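Local atomic coordinates of threonine phosphate decarboxylase-like enzyme (Sulfurospirillum multivorans, PDB entry 6OUX), a protein that decarboxylates L-serine O-phosphate to ethanolamine O-phosphate in norcobamide biosynthesis, as a pyridoxal phosphate-dependent enzyme that is less active with L-threonine phosphate. Residues 116-129 with 137-149. Sequence-based numbering, arbitrary orientation.
Sequences LQQEEVQKVALMIP and FVGKGCEVVYFPL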
loop_
_atom_site.group_PDB
_atom_site.type_symbol
_atom_site.label_atom_id
_atom_site.label_comp_id
_atom_site.label_asym_id
_atom_site.label_seq_id
_atom_site.Cartn_x
_atom_site.Cartn_y
_atom_site.Cartn_z
ATOM N N LEU A 116 -3.151 -17.115 -0.631
ATOM C CA LEU A 116 -3.152 -18.256 0.259
ATOM C C LEU A 116 -4.215 -18.135 1.355
ATOM O O LEU A 116 -4.596 -19.158 1.952
ATOM C CB LEU A 116 -1.765 -18.451 0.859
ATOM C CG LEU A 116 -0.634 -18.880 -0.079
ATOM C CD1 LEU A 116 0.633 -19.102 0.740
ATOM C CD2 LEU A 116 -0.871 -20.130 -0.884
ATOM N N GLN A 117 -4.705 -16.931 1.617
ATOM C CA GLN A 117 -5.766 -16.730 2.598
ATOM C C GLN A 117 -7.180 -17.100 2.080
ATOM O O GLN A 117 -8.168 -17.011 2.796
ATOM C CB GLN A 117 -5.832 -15.250 3.007
ATOM C CG GLN A 117 -4.787 -14.780 3.982
ATOM C CD GLN A 117 -4.834 -13.244 4.155
ATOM O OE1 GLN A 117 -5.113 -12.499 3.211
ATOM N NE2 GLN A 117 -4.579 -12.780 5.370
ATOM N N GLN A 118 -7.310 -17.426 0.823
ATOM C CA GLN A 118 -8.643 -17.630 0.280
ATOM C C GLN A 118 -9.131 -18.973 0.822
ATOM O O GLN A 118 -8.317 -19.870 1.138
ATOM C CB GLN A 118 -8.628 -17.593 -1.258
ATOM C CG GLN A 118 -7.975 -16.343 -1.864
ATOM C CD GLN A 118 -8.700 -15.030 -1.529
ATOM O OE1 GLN A 118 -8.272 -14.205 -0.659
ATOM N NE2 GLN A 118 -9.788 -14.816 -2.229
ATOM N N GLU A 119 -10.452 -19.136 0.938
ATOM C CA GLU A 119 -10.975 -20.371 1.547
ATOM C C GLU A 119 -10.806 -21.643 0.710
ATOM O O GLU A 119 -10.714 -22.737 1.253
ATOM C CB GLU A 119 -12.406 -20.189 2.069
ATOM C CG GLU A 119 -13.488 -19.988 1.024
ATOM C CD GLU A 119 -14.844 -19.695 1.670
ATOM O OE1 GLU A 119 -14.963 -19.829 2.923
ATOM O OE2 GLU A 119 -15.785 -19.324 0.924
ATOM N N GLU A 120 -10.675 -21.531 -0.601
ATOM C CA GLU A 120 -10.398 -22.737 -1.410
ATOM C C GLU A 120 -9.066 -23.360 -1.065
ATOM O O GLU A 120 -8.848 -24.519 -1.347
ATOM C CB GLU A 120 -10.349 -22.472 -2.924
ATOM C CG GLU A 120 -11.352 -21.473 -3.446
ATOM C CD GLU A 120 -10.833 -20.061 -3.288
ATOM O OE1 GLU A 120 -9.818 -19.716 -3.987
ATOM O OE2 GLU A 120 -11.440 -19.343 -2.442
ATOM N N VAL A 121 -8.140 -22.567 -0.511
ATOM C CA VAL A 121 -6.804 -23.037 -0.223
ATOM C C VAL A 121 -6.807 -23.854 1.083
ATOM O O VAL A 121 -6.822 -23.307 2.164
ATOM C CB VAL A 121 -5.809 -21.848 -0.132
ATOM C CG1 VAL A 121 -4.376 -22.361 0.112
ATOM C CG2 VAL A 121 -5.908 -20.987 -1.351
ATOM N N GLN A 122 -6.767 -25.173 0.961
ATOM C CA GLN A 122 -6.852 -26.083 2.110
ATOM C C GLN A 122 -5.660 -27.038 2.278
ATOM O O GLN A 122 -5.463 -27.616 3.346
ATOM C CB GLN A 122 -8.109 -26.944 1.956
ATOM C CG GLN A 122 -9.393 -26.160 2.090
ATOM C CD GLN A 122 -9.526 -25.494 3.456
ATOM O OE1 GLN A 122 -9.950 -24.334 3.552
ATOM N NE2 GLN A 122 -9.169 -26.218 4.526
ATOM N N LYS A 123 -4.870 -27.222 1.234
ATOM C CA LYS A 123 -3.582 -27.871 1.420
ATOM C C LYS A 123 -2.652 -27.197 0.455
ATOM O O LYS A 123 -2.967 -27.130 -0.712
ATOM C CB LYS A 123 -3.668 -29.327 1.147
ATOM C CG LYS A 123 -2.447 -30.121 1.404
ATOM C CD LYS A 123 -2.793 -31.622 1.376
ATOM C CE LYS A 123 -1.628 -32.425 1.883
ATOM N NZ LYS A 123 -1.828 -33.895 1.771
ATOM N N VAL A 124 -1.498 -26.745 0.954
ATOM C CA VAL A 124 -0.475 -26.042 0.130
ATOM C C VAL A 124 0.906 -26.701 0.301
ATOM O O VAL A 124 1.265 -27.144 1.416
ATOM C CB VAL A 124 -0.447 -24.555 0.488
ATOM C CG1 VAL A 124 -0.115 -24.352 1.937
ATOM C CG2 VAL A 124 0.479 -23.766 -0.469
ATOM N N ALA A 125 1.586 -26.892 -0.815
ATOM C CA ALA A 125 2.956 -27.413 -0.843
ATOM C C ALA A 125 3.923 -26.239 -1.059
ATOM O O ALA A 125 3.795 -25.480 -2.051
ATOM C CB ALA A 125 3.150 -28.473 -1.896
ATOM N N LEU A 126 4.824 -26.085 -0.091
ATOM C CA LEU A 126 5.940 -25.101 -0.148
ATOM C C LEU A 126 7.262 -25.823 -0.185
ATOM O O LEU A 126 7.383 -26.972 0.284
ATOM C CB LEU A 126 5.933 -24.204 1.071
ATOM C CG LEU A 126 4.630 -23.509 1.456
ATOM C CD1 LEU A 126 4.867 -22.721 2.754
ATOM C CD2 LEU A 126 4.227 -22.566 0.347
ATOM N N MET A 127 8.286 -25.162 -0.725
ATOM C CA MET A 127 9.640 -25.715 -0.631
ATOM C C MET A 127 10.334 -25.131 0.586
ATOM O O MET A 127 9.999 -24.044 1.052
ATOM C CB MET A 127 10.444 -25.420 -1.898
ATOM C CG MET A 127 9.938 -26.092 -3.190
ATOM S SD MET A 127 10.932 -25.373 -4.544
ATOM C CE MET A 127 10.477 -23.586 -4.573
ATOM N N ILE A 128 11.362 -25.816 1.027
ATOM C CA ILE A 128 12.204 -25.365 2.113
ATOM C C ILE A 128 13.670 -25.629 1.709
ATOM O O ILE A 128 14.003 -26.714 1.217
ATOM C CB ILE A 128 11.790 -26.147 3.394
ATOM C CG1 ILE A 128 12.596 -25.755 4.596
ATOM C CG2 ILE A 128 12.033 -27.637 3.214
ATOM C CD1 ILE A 128 12.206 -26.545 5.835
ATOM N N PRO A 129 14.577 -24.640 1.910
ATOM C CA PRO A 129 14.377 -23.349 2.455
ATOM C C PRO A 129 13.814 -22.323 1.524
ATOM O O PRO A 129 14.039 -22.394 0.342
ATOM C CB PRO A 129 15.778 -22.922 2.845
ATOM C CG PRO A 129 16.648 -23.646 1.968
ATOM C CD PRO A 129 15.994 -24.946 1.759
ATOM N N PHE A 137 0.026 -17.333 6.614
ATOM C CA PHE A 137 -1.045 -16.682 5.884
ATOM C C PHE A 137 -2.182 -17.585 5.423
ATOM O O PHE A 137 -3.221 -17.094 4.977
ATOM C CB PHE A 137 -0.386 -15.819 4.833
ATOM C CG PHE A 137 0.453 -14.736 5.457
ATOM C CD1 PHE A 137 -0.150 -13.556 5.920
ATOM C CD2 PHE A 137 1.813 -14.927 5.675
ATOM C CE1 PHE A 137 0.600 -12.563 6.526
ATOM C CE2 PHE A 137 2.570 -13.932 6.289
ATOM C CZ PHE A 137 1.961 -12.747 6.710
ATOM N N VAL A 138 -2.022 -18.893 5.607
ATOM C CA VAL A 138 -3.051 -19.837 5.221
ATOM C C VAL A 138 -4.138 -19.815 6.310
ATOM O O VAL A 138 -3.859 -19.438 7.454
ATOM C CB VAL A 138 -2.505 -21.281 5.029
ATOM C CG1 VAL A 138 -1.323 -21.303 4.048
ATOM C CG2 VAL A 138 -2.129 -21.954 6.352
ATOM N N GLY A 139 -5.359 -20.211 5.957
ATOM C CA GLY A 139 -6.468 -20.326 6.922
ATOM C C GLY A 139 -6.220 -21.398 7.952
ATOM O O GLY A 139 -5.446 -22.323 7.724
ATOM N N LYS A 140 -6.897 -21.298 9.089
ATOM C CA LYS A 140 -6.624 -22.196 10.214
ATOM C C LYS A 140 -6.883 -23.687 9.935
ATOM O O LYS A 140 -6.178 -24.536 10.463
ATOM C CB LYS A 140 -7.360 -21.719 11.477
ATOM C CG LYS A 140 -8.879 -21.753 11.407
ATOM C CD LYS A 140 -9.492 -21.196 12.692
ATOM C CE LYS A 140 -10.667 -22.062 13.130
ATOM N NZ LYS A 140 -11.336 -21.576 14.362
ATOM N N GLY A 141 -7.872 -24.008 9.105
ATOM C CA GLY A 141 -8.036 -25.389 8.648
ATOM C C GLY A 141 -6.921 -25.911 7.710
ATOM O O GLY A 141 -6.753 -27.112 7.551
ATOM N N CYS A 142 -6.139 -25.015 7.113
ATOM C CA CYS A 142 -5.311 -25.367 5.960
ATOM C C CYS A 142 -4.079 -26.114 6.397
ATOM O O CYS A 142 -3.399 -25.724 7.335
ATOM C CB CYS A 142 -4.893 -24.105 5.210
ATOM S SG CYS A 142 -3.917 -24.381 3.712
ATOM N N GLU A 143 -3.812 -27.203 5.726
ATOM C CA GLU A 143 -2.565 -27.927 5.889
ATOM C C GLU A 143 -1.422 -27.317 5.047
ATOM O O GLU A 143 -1.661 -26.827 3.944
ATOM C CB GLU A 143 -2.773 -29.340 5.402
ATOM C CG GLU A 143 -3.849 -30.112 6.146
ATOM C CD GLU A 143 -3.973 -31.554 5.663
ATOM O OE1 GLU A 143 -3.001 -32.090 5.089
ATOM O OE2 GLU A 143 -5.051 -32.145 5.866
ATOM N N VAL A 144 -0.201 -27.358 5.568
ATOM C CA VAL A 144 1.024 -26.995 4.803
ATOM C C VAL A 144 1.947 -28.227 4.759
ATOM O O VAL A 144 2.166 -28.839 5.789
ATOM C CB VAL A 144 1.730 -25.808 5.462
ATOM C CG1 VAL A 144 2.922 -25.341 4.635
ATOM C CG2 VAL A 144 0.752 -24.640 5.646
ATOM N N VAL A 145 2.429 -28.611 3.601
ATOM C CA VAL A 145 3.451 -29.688 3.434
ATOM C C VAL A 145 4.704 -29.072 2.758
ATOM O O VAL A 145 4.583 -28.092 2.000
ATOM C CB VAL A 145 2.930 -30.889 2.644
ATOM C CG1 VAL A 145 1.883 -31.644 3.487
ATOM C CG2 VAL A 145 2.372 -30.494 1.270
ATOM N N TYR A 146 5.882 -29.594 3.068
ATOM C CA TYR A 146 7.142 -28.948 2.670
ATOM C C TYR A 146 7.885 -29.927 1.841
ATOM O O TYR A 146 7.968 -31.065 2.233
ATOM C CB TYR A 146 7.993 -28.572 3.921
ATOM C CG TYR A 146 7.427 -27.415 4.676
ATOM C CD1 TYR A 146 7.646 -26.106 4.225
ATOM C CD2 TYR A 146 6.579 -27.602 5.755
ATOM C CE1 TYR A 146 7.124 -25.016 4.901
ATOM C CE2 TYR A 146 6.004 -26.532 6.405
ATOM C CZ TYR A 146 6.312 -25.232 5.996
ATOM O OH TYR A 146 5.789 -24.145 6.647
ATOM N N PHE A 147 8.341 -29.536 0.670
ATOM C CA PHE A 147 9.351 -30.294 -0.088
ATOM C C PHE A 147 10.780 -29.785 0.294
ATOM O O PHE A 147 11.044 -28.598 0.146
ATOM C CB PHE A 147 9.110 -30.087 -1.595
ATOM C CG PHE A 147 10.039 -30.899 -2.460
ATOM C CD1 PHE A 147 9.782 -32.238 -2.687
ATOM C CD2 PHE A 147 11.180 -30.333 -3.003
ATOM C CE1 PHE A 147 10.644 -33.011 -3.419
ATOM C CE2 PHE A 147 12.053 -31.098 -3.755
ATOM C CZ PHE A 147 11.779 -32.439 -3.963
ATOM N N PRO A 148 11.675 -30.664 0.822
ATOM C CA PRO A 148 13.010 -30.196 1.270
ATOM C C PRO A 148 13.988 -30.132 0.150
ATOM O O PRO A 148 14.162 -31.094 -0.515
ATOM C CB PRO A 148 13.432 -31.276 2.278
ATOM C CG PRO A 148 12.718 -32.511 1.804
ATOM C CD PRO A 148 11.386 -32.022 1.344
ATOM N N LEU A 149 14.543 -28.963 -0.117
ATOM C CA LEU A 149 15.682 -28.859 -1.042
ATOM C C LEU A 149 16.886 -29.408 -0.293
ATOM O O LEU A 149 17.022 -29.211 0.908
ATOM C CB LEU A 149 15.981 -27.410 -1.399
ATOM C CG LEU A 149 15.197 -26.689 -2.501
ATOM C CD1 LEU A 149 14.258 -27.553 -3.322
ATOM C CD2 LEU A 149 14.606 -25.369 -2.044
HETATM O O HOH W 1 -6.285 -20.613 3.328
#
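Strands 123-128 and 143-148 pair in parallel, Lys123 level with Glu143 and Ile128 with Pro148, through seven backbone hydrogen bonds that run from Glu143 N to Gln122 O (2.9 Å) as far as Leu149 N to Ile128 O (2.7 Å). On one face, Val124 and Val144 lie side by side with CG1 of the former 3.8 Å from CG2 of the latter, and CG1 of Val124 also meets Val138 CG1. Leu126 CD1 bridges Val144 CG1 and Tyr146 CE1, its side chain running alongside the tyrosine. Ile128 CG2 presses on Pro148 CA at a tight 3.4 Å, placed there by a chi1 of 180° that sends CG1 away from the backbone N. Within the seven-stranded sheet of this aminotransferase-type PLP fold, 143-148 is an edge strand and 123-128 lies between it and strand 173-177. Helix 159-169 covers the opposite face, where Ala125 CB meets Val145 CG2 and the extended Lys123 chain slants past Glu143, CE 3.5 Å from OE1. The lysine NZ makes its stronger salt bridge to Glu169 and a long one, 4.0 Å, to Glu143 OE1; a methionine in its place would probably leave both carboxylates without this cationic partner. Before the strands, a water accepts from Gly139 N (2.8 Å) and lies within bonding distance of Leu116 O and Val121 O, linking the end of helix 108-116 and the turn after it to the segment leading into strand 143-148.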